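Local coordinates for enoyl-CoA hydratase (Mycobacterium tuberculosis, PDB 4JJT), which probably acts as a lyase of the enoyl-CoA hydratase/isomerase (crotonase) family, consistent with addition of water to enoyl-CoA thioesters, at residues R18-N23 / D53-T58; A41-A46 / R85-T90. All blocks are in the same frame, centred on the assembly; numbering follows the deposited sequence.

From the N terminus, strand 17-22 leads through helix 33-48 to strand 54-59, and contact 1 closes that loop by pairing the two strands. Residues 41-46 of the helix lie inside it, yet they pack against residues 85-90, beyond the second strand, so contact 2 closes a loop that encloses residues 53-58. In this chain the two closures therefore cross and neither nests within the other. They also meet directly, Ala-46 packing on Val-55 and Leu-43 on Leu-20, so that the helix lies with the sheet on one flank and the loop before strand 93-97 on another.

Contact 1: residues R18-N23 / D53-T58; sequences RTLTLN and DVVILT
Leu-20 meets Val-55 and Leu-57 on the helix-facing side of the two parallel strands that helix 33-48 connects in a beta-alpha-beta unit, near one edge of the crotonase-fold sheet. Five backbone hydrogen bonds join the strands; the shortest, Leu-20 N to Ile-56 O at 2.7 Å, is nearly straight (171° at the hydrogen). On this side the packing is tight. Val-55 CG1 lies 3.4 Å from Arg-18 O and 4.2 Å from Leu-20 CD1, while helix 33-48 closes over the group with Ala-42, Leu-43 and Phe-39. In Leu-57, CG is anti to the backbone N (chi1 171°), which lets CD1 reach over to Leu-20 O at 3.4 Å. Arg-18 is the more open end of this face: its chain bends away, and NE is held by Thr-13 OG1.

On the other face only Thr-19 and Thr-21 are loosely covered; Ile-56 and Thr-58 are buried. Thr-19 CG2 runs alongside Ile-56, 4.1 Å from its CG2. Thr-58 places OG1 anti to its backbone N (chi1 -166°), which leaves methyl CG2 to meet Thr-21 OG1 at 3.6 Å and turns the hydroxyl to a hydrogen bond with Ala-96 O on strand 93-97. The chemistry is therefore divided: main-chain bonds set the parallel register, aliphatic groups fill the helix side, and the Arg-18 guanidinium and Thr-58 hydroxyl find partners beyond the pair.

Contact 2: residues A41-A46 / R85-T90; sequences AALADA and RWPAMT
Around Leu-43 and Ala-46 the backbone is regular alpha helix, whereas Trp-86, Pro-87 and Met-89 belong to an irregular loop with largely extended torsions. The helix is the connecting helix of a beta-alpha-beta unit in the crotonase fold, and the loop, which leads to the next strand, crosses its flank. Leu-43 carries the contact, its two methyls parting to different neighbours. CD1 stands over the centre of the Trp-86 six-membered ring, 3.6 Å from the centroid and 5° off the normal, a CH-pi contact over the face; it also lies 4.1 Å from Pro-87 CD. The indole is also stacked with the ring of Tyr-111. Leu-43 CD2 goes instead to the selenium of Met-89, a selenomethionine here, SE being 4.0 Å away.

Polar bonds flank this apolar junction: Arg-85 forms a salt bridge with Asp-37, Thr-90 OG1 is hydrogen-bonded to Glu-47 OE2, and Lys-91 NZ to Ala-46 O. At Ala-88 the loop also packs on Gln-228 of a second subunit. The Met-89 chain, extended as far as SE, bends at its last torsion (chi3 73°). Met-89 CE thereby comes to rest 3.3 Å from Leu-43 O, and Met-89 CE is 4.4 Å from Ala-46 CB.

Contact 1: residues R18-N23 / D53-T58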
loop_
_atom_site.group_PDB
_atom_site.type_symbol
_atom_site.label_atom_id
_atom_site.label_comp_id
_atom_site.label_asym_id
_atom_site.label_seq_id
_atom_site.Cartn_x
_atom_site.Cartn_y
_atom_site.Cartn_z
ATOM N N ARG A 18 22.847 -26.744 5.613
ATOM C CA ARG A 18 22.477 -27.504 4.428
ATOM C C ARG A 18 22.906 -26.790 3.146
ATOM O O ARG A 18 22.411 -25.707 2.831
ATOM C CB ARG A 18 20.964 -27.746 4.419
ATOM C CG ARG A 18 20.411 -28.301 3.117
ATOM C CD ARG A 18 20.830 -29.740 2.901
ATOM N NE ARG A 18 20.671 -30.546 4.108
ATOM C CZ ARG A 18 19.525 -31.087 4.506
ATOM N NH1 ARG A 18 18.416 -30.901 3.802
ATOM N NH2 ARG A 18 19.485 -31.808 5.617
ATOM N N THR A 19 23.828 -27.399 2.411
ATOM C CA THR A 19 24.309 -26.808 1.169
ATOM C C THR A 19 23.624 -27.447 -0.031
ATOM O O THR A 19 23.589 -28.670 -0.157
ATOM C CB THR A 19 25.833 -26.954 1.021
ATOM O OG1 THR A 19 26.475 -26.510 2.223
ATOM C CG2 THR A 19 26.333 -26.126 -0.154
ATOM N N LEU A 20 23.068 -26.610 -0.902
ATOM C CA LEU A 20 22.440 -27.077 -2.132
ATOM C C LEU A 20 23.240 -26.610 -3.340
ATOM O O LEU A 20 23.382 -25.412 -3.573
ATOM C CB LEU A 20 21.002 -26.568 -2.240
ATOM C CG LEU A 20 20.054 -26.885 -1.084
ATOM C CD1 LEU A 20 18.662 -26.349 -1.386
ATOM C CD2 LEU A 20 20.013 -28.379 -0.808
ATOM N N THR A 21 23.758 -27.561 -4.108
ATOM C CA THR A 21 24.583 -27.236 -5.266
ATOM C C THR A 21 23.926 -27.625 -6.586
ATOM O O THR A 21 23.699 -28.803 -6.853
ATOM C CB THR A 21 25.965 -27.915 -5.184
ATOM O OG1 THR A 21 26.621 -27.526 -3.972
ATOM C CG2 THR A 21 26.829 -27.512 -6.372
ATOM N N LEU A 22 23.626 -26.623 -7.407
ATOM C CA LEU A 22 23.115 -26.857 -8.752
ATOM C C LEU A 22 24.208 -27.540 -9.565
ATOM O O LEU A 22 25.264 -26.961 -9.804
ATOM C CB LEU A 22 22.714 -25.532 -9.405
ATOM C CG LEU A 22 21.740 -24.640 -8.631
ATOM C CD1 LEU A 22 21.596 -23.285 -9.308
ATOM C CD2 LEU A 22 20.391 -25.321 -8.503
ATOM N N ASN A 23 23.957 -28.775 -9.983
ATOM C CA ASN A 23 25.003 -29.586 -10.603
ATOM C C ASN A 23 24.676 -30.081 -12.010
ATOM O O ASN A 23 24.638 -31.285 -12.264
ATOM C CB ASN A 23 25.379 -30.759 -9.694
ATOM C CG ASN A 23 26.673 -31.429 -10.109
ATOM O OD1 ASN A 23 27.540 -30.805 -10.720
ATOM N ND2 ASN A 23 26.809 -32.710 -9.780
ATOM N N ASP A 53 19.670 -25.200 10.342
ATOM C CA ASP A 53 19.458 -23.817 10.753
ATOM C C ASP A 53 19.666 -22.834 9.603
ATOM O O ASP A 53 18.991 -21.807 9.527
ATOM C CB ASP A 53 20.382 -23.455 11.920
ATOM C CG ASP A 53 20.069 -24.238 13.179
ATOM O OD1 ASP A 53 18.910 -24.673 13.340
ATOM O OD2 ASP A 53 20.985 -24.417 14.012
ATOM N N VAL A 54 20.613 -23.144 8.721
ATOM C CA VAL A 54 20.960 -22.254 7.614
ATOM C C VAL A 54 21.113 -23.046 6.317
ATOM O O VAL A 54 21.610 -24.171 6.325
ATOM C CB VAL A 54 22.280 -21.485 7.891
ATOM C CG1 VAL A 54 22.579 -20.502 6.769
ATOM C CG2 VAL A 54 22.210 -20.748 9.214
ATOM N N VAL A 55 20.677 -22.457 5.208
ATOM C CA VAL A 55 20.842 -23.074 3.898
ATOM C C VAL A 55 21.806 -22.277 3.024
ATOM O O VAL A 55 21.737 -21.051 2.963
ATOM C CB VAL A 55 19.490 -23.212 3.161
ATOM C CG1 VAL A 55 19.684 -23.893 1.815
ATOM C CG2 VAL A 55 18.509 -23.992 4.012
ATOM N N ILE A 56 22.716 -22.981 2.358
ATOM C CA ILE A 56 23.621 -22.362 1.394
ATOM C C ILE A 56 23.323 -22.841 -0.021
ATOM O O ILE A 56 23.331 -24.038 -0.301
ATOM C CB ILE A 56 25.099 -22.659 1.720
ATOM C CG1 ILE A 56 25.465 -22.083 3.092
ATOM C CG2 ILE A 56 26.012 -22.078 0.649
ATOM C CD1 ILE A 56 26.919 -22.270 3.452
ATOM N N LEU A 57 23.056 -21.895 -0.912
ATOM C CA LEU A 57 22.814 -22.204 -2.315
ATOM C C LEU A 57 23.980 -21.744 -3.174
ATOM O O LEU A 57 24.400 -20.591 -3.104
ATOM C CB LEU A 57 21.511 -21.556 -2.792
ATOM C CG LEU A 57 21.215 -21.610 -4.288
ATOM C CD1 LEU A 57 21.217 -23.042 -4.792
ATOM C CD2 LEU A 57 19.879 -20.943 -4.588
ATOM N N THR A 58 24.502 -22.654 -3.986
ATOM C CA THR A 58 25.598 -22.332 -4.884
ATOM C C THR A 58 25.529 -23.208 -6.132
ATOM O O THR A 58 24.682 -24.094 -6.234
ATOM C CB THR A 58 26.960 -22.530 -4.202
ATOM O OG1 THR A 58 27.984 -21.912 -4.990
ATOM C CG2 THR A 58 27.265 -24.011 -4.037
#

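Contact 2: residues A41-A46 / R85-T90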
loop_
_atom_site.group_PDB
_atom_site.type_symbol
_atom_site.label_atom_id
_atom_site.label_comp_id
_atom_site.label_asym_id
_atom_site.label_seq_id
_atom_site.Cartn_x
_atom_site.Cartn_y
_atom_site.Cartn_z
ATOM N N ALA A 41 12.018 -28.845 -3.807
ATOM C CA ALA A 41 11.718 -29.907 -2.859
ATOM C C ALA A 41 12.771 -29.906 -1.761
ATOM O O ALA A 41 12.470 -30.156 -0.595
ATOM C CB ALA A 41 11.684 -31.252 -3.560
ATOM N N ALA A 42 14.008 -29.616 -2.150
ATOM C CA ALA A 42 15.127 -29.575 -1.215
ATOM C C ALA A 42 14.971 -28.460 -0.186
ATOM O O ALA A 42 15.275 -28.646 0.992
ATOM C CB ALA A 42 16.433 -29.417 -1.968
ATOM N N LEU A 43 14.506 -27.299 -0.639
ATOM C CA LEU A 43 14.280 -26.165 0.250
ATOM C C LEU A 43 13.228 -26.492 1.300
ATOM O O LEU A 43 13.384 -26.148 2.471
ATOM C CB LEU A 43 13.853 -24.926 -0.542
ATOM C CG LEU A 43 14.934 -24.164 -1.298
ATOM C CD1 LEU A 43 14.344 -22.933 -1.976
ATOM C CD2 LEU A 43 16.056 -23.775 -0.350
ATOM N N ALA A 44 12.160 -27.156 0.868
ATOM C CA ALA A 44 11.070 -27.534 1.761
ATOM C C ALA A 44 11.551 -28.493 2.843
ATOM O O ALA A 44 11.145 -28.396 4.000
ATOM C CB ALA A 44 9.926 -28.158 0.967
ATOM N N ASP A 45 12.425 -29.417 2.455
ATOM C CA ASP A 45 13.028 -30.354 3.395
ATOM C C ASP A 45 13.829 -29.614 4.459
ATOM O O ASP A 45 13.715 -29.903 5.651
ATOM C CB ASP A 45 13.934 -31.340 2.655
ATOM C CG ASP A 45 13.157 -32.442 1.960
ATOM O OD1 ASP A 45 11.960 -32.240 1.658
ATOM O OD2 ASP A 45 13.744 -33.514 1.711
ATOM N N ALA A 46 14.640 -28.656 4.017
ATOM C CA ALA A 46 15.471 -27.864 4.918
ATOM C C ALA A 46 14.630 -27.094 5.930
ATOM O O ALA A 46 14.990 -26.990 7.103
ATOM C CB ALA A 46 16.344 -26.910 4.123
ATOM N N ARG A 85 7.661 -20.722 -7.229
ATOM C CA ARG A 85 7.533 -21.899 -6.374
ATOM C C ARG A 85 8.333 -21.800 -5.077
ATOM O O ARG A 85 8.220 -22.666 -4.211
ATOM C CB ARG A 85 7.958 -23.152 -7.142
ATOM C CG ARG A 85 7.214 -23.348 -8.447
ATOM C CD ARG A 85 7.789 -24.505 -9.239
ATOM N NE ARG A 85 7.671 -25.769 -8.520
ATOM C CZ ARG A 85 8.148 -26.926 -8.966
ATOM N NH1 ARG A 85 7.994 -28.028 -8.247
ATOM N NH2 ARG A 85 8.781 -26.980 -10.131
ATOM N N TRP A 86 9.140 -20.751 -4.949
ATOM C CA TRP A 86 9.965 -20.557 -3.757
ATOM C C TRP A 86 9.092 -20.473 -2.504
ATOM O O TRP A 86 8.341 -19.518 -2.328
ATOM C CB TRP A 86 10.818 -19.294 -3.894
ATOM C CG TRP A 86 11.925 -19.184 -2.876
ATOM C CD1 TRP A 86 11.793 -18.891 -1.551
ATOM C CD2 TRP A 86 13.330 -19.349 -3.111
ATOM N NE1 TRP A 86 13.022 -18.873 -0.946
ATOM C CE2 TRP A 86 13.984 -19.149 -1.881
ATOM C CE3 TRP A 86 14.098 -19.651 -4.239
ATOM C CZ2 TRP A 86 15.366 -19.239 -1.744
ATOM C CZ3 TRP A 86 15.469 -19.738 -4.105
ATOM C CH2 TRP A 86 16.090 -19.533 -2.864
ATOM N N PRO A 87 9.195 -21.480 -1.625
ATOM C CA PRO A 87 8.310 -21.624 -0.464
ATOM C C PRO A 87 8.626 -20.645 0.664
ATOM O O PRO A 87 9.717 -20.081 0.709
ATOM C CB PRO A 87 8.583 -23.059 -0.010
ATOM C CG PRO A 87 9.995 -23.284 -0.379
ATOM C CD PRO A 87 10.230 -22.526 -1.658
ATOM N N ALA A 88 7.669 -20.452 1.566
ATOM C CA ALA A 88 7.874 -19.600 2.731
ATOM C C ALA A 88 8.835 -20.287 3.700
ATOM O O ALA A 88 8.666 -21.464 4.017
ATOM C CB ALA A 88 6.545 -19.298 3.407
HETATM N N MSE A 89 9.852 -19.562 4.156
HETATM C CA MSE A 89 10.882 -20.151 5.006
HETATM C C MSE A 89 11.251 -19.245 6.181
HETATM O O MSE A 89 11.235 -18.019 6.062
HETATM C CB MSE A 89 12.134 -20.485 4.185
HETATM C CG MSE A 89 11.890 -21.462 3.041
HETATM SE SE MSE A 89 13.493 -21.938 2.041
HETATM C CE MSE A 89 14.356 -23.079 3.366
ATOM N N THR A 90 11.590 -19.860 7.312
ATOM C CA THR A 90 11.996 -19.125 8.508
ATOM C C THR A 90 13.493 -19.293 8.750
ATOM O O THR A 90 14.057 -18.697 9.669
ATOM C CB THR A 90 11.227 -19.605 9.754
ATOM O OG1 THR A 90 11.372 -21.024 9.891
ATOM C CG2 THR A 90 9.749 -19.265 9.635
#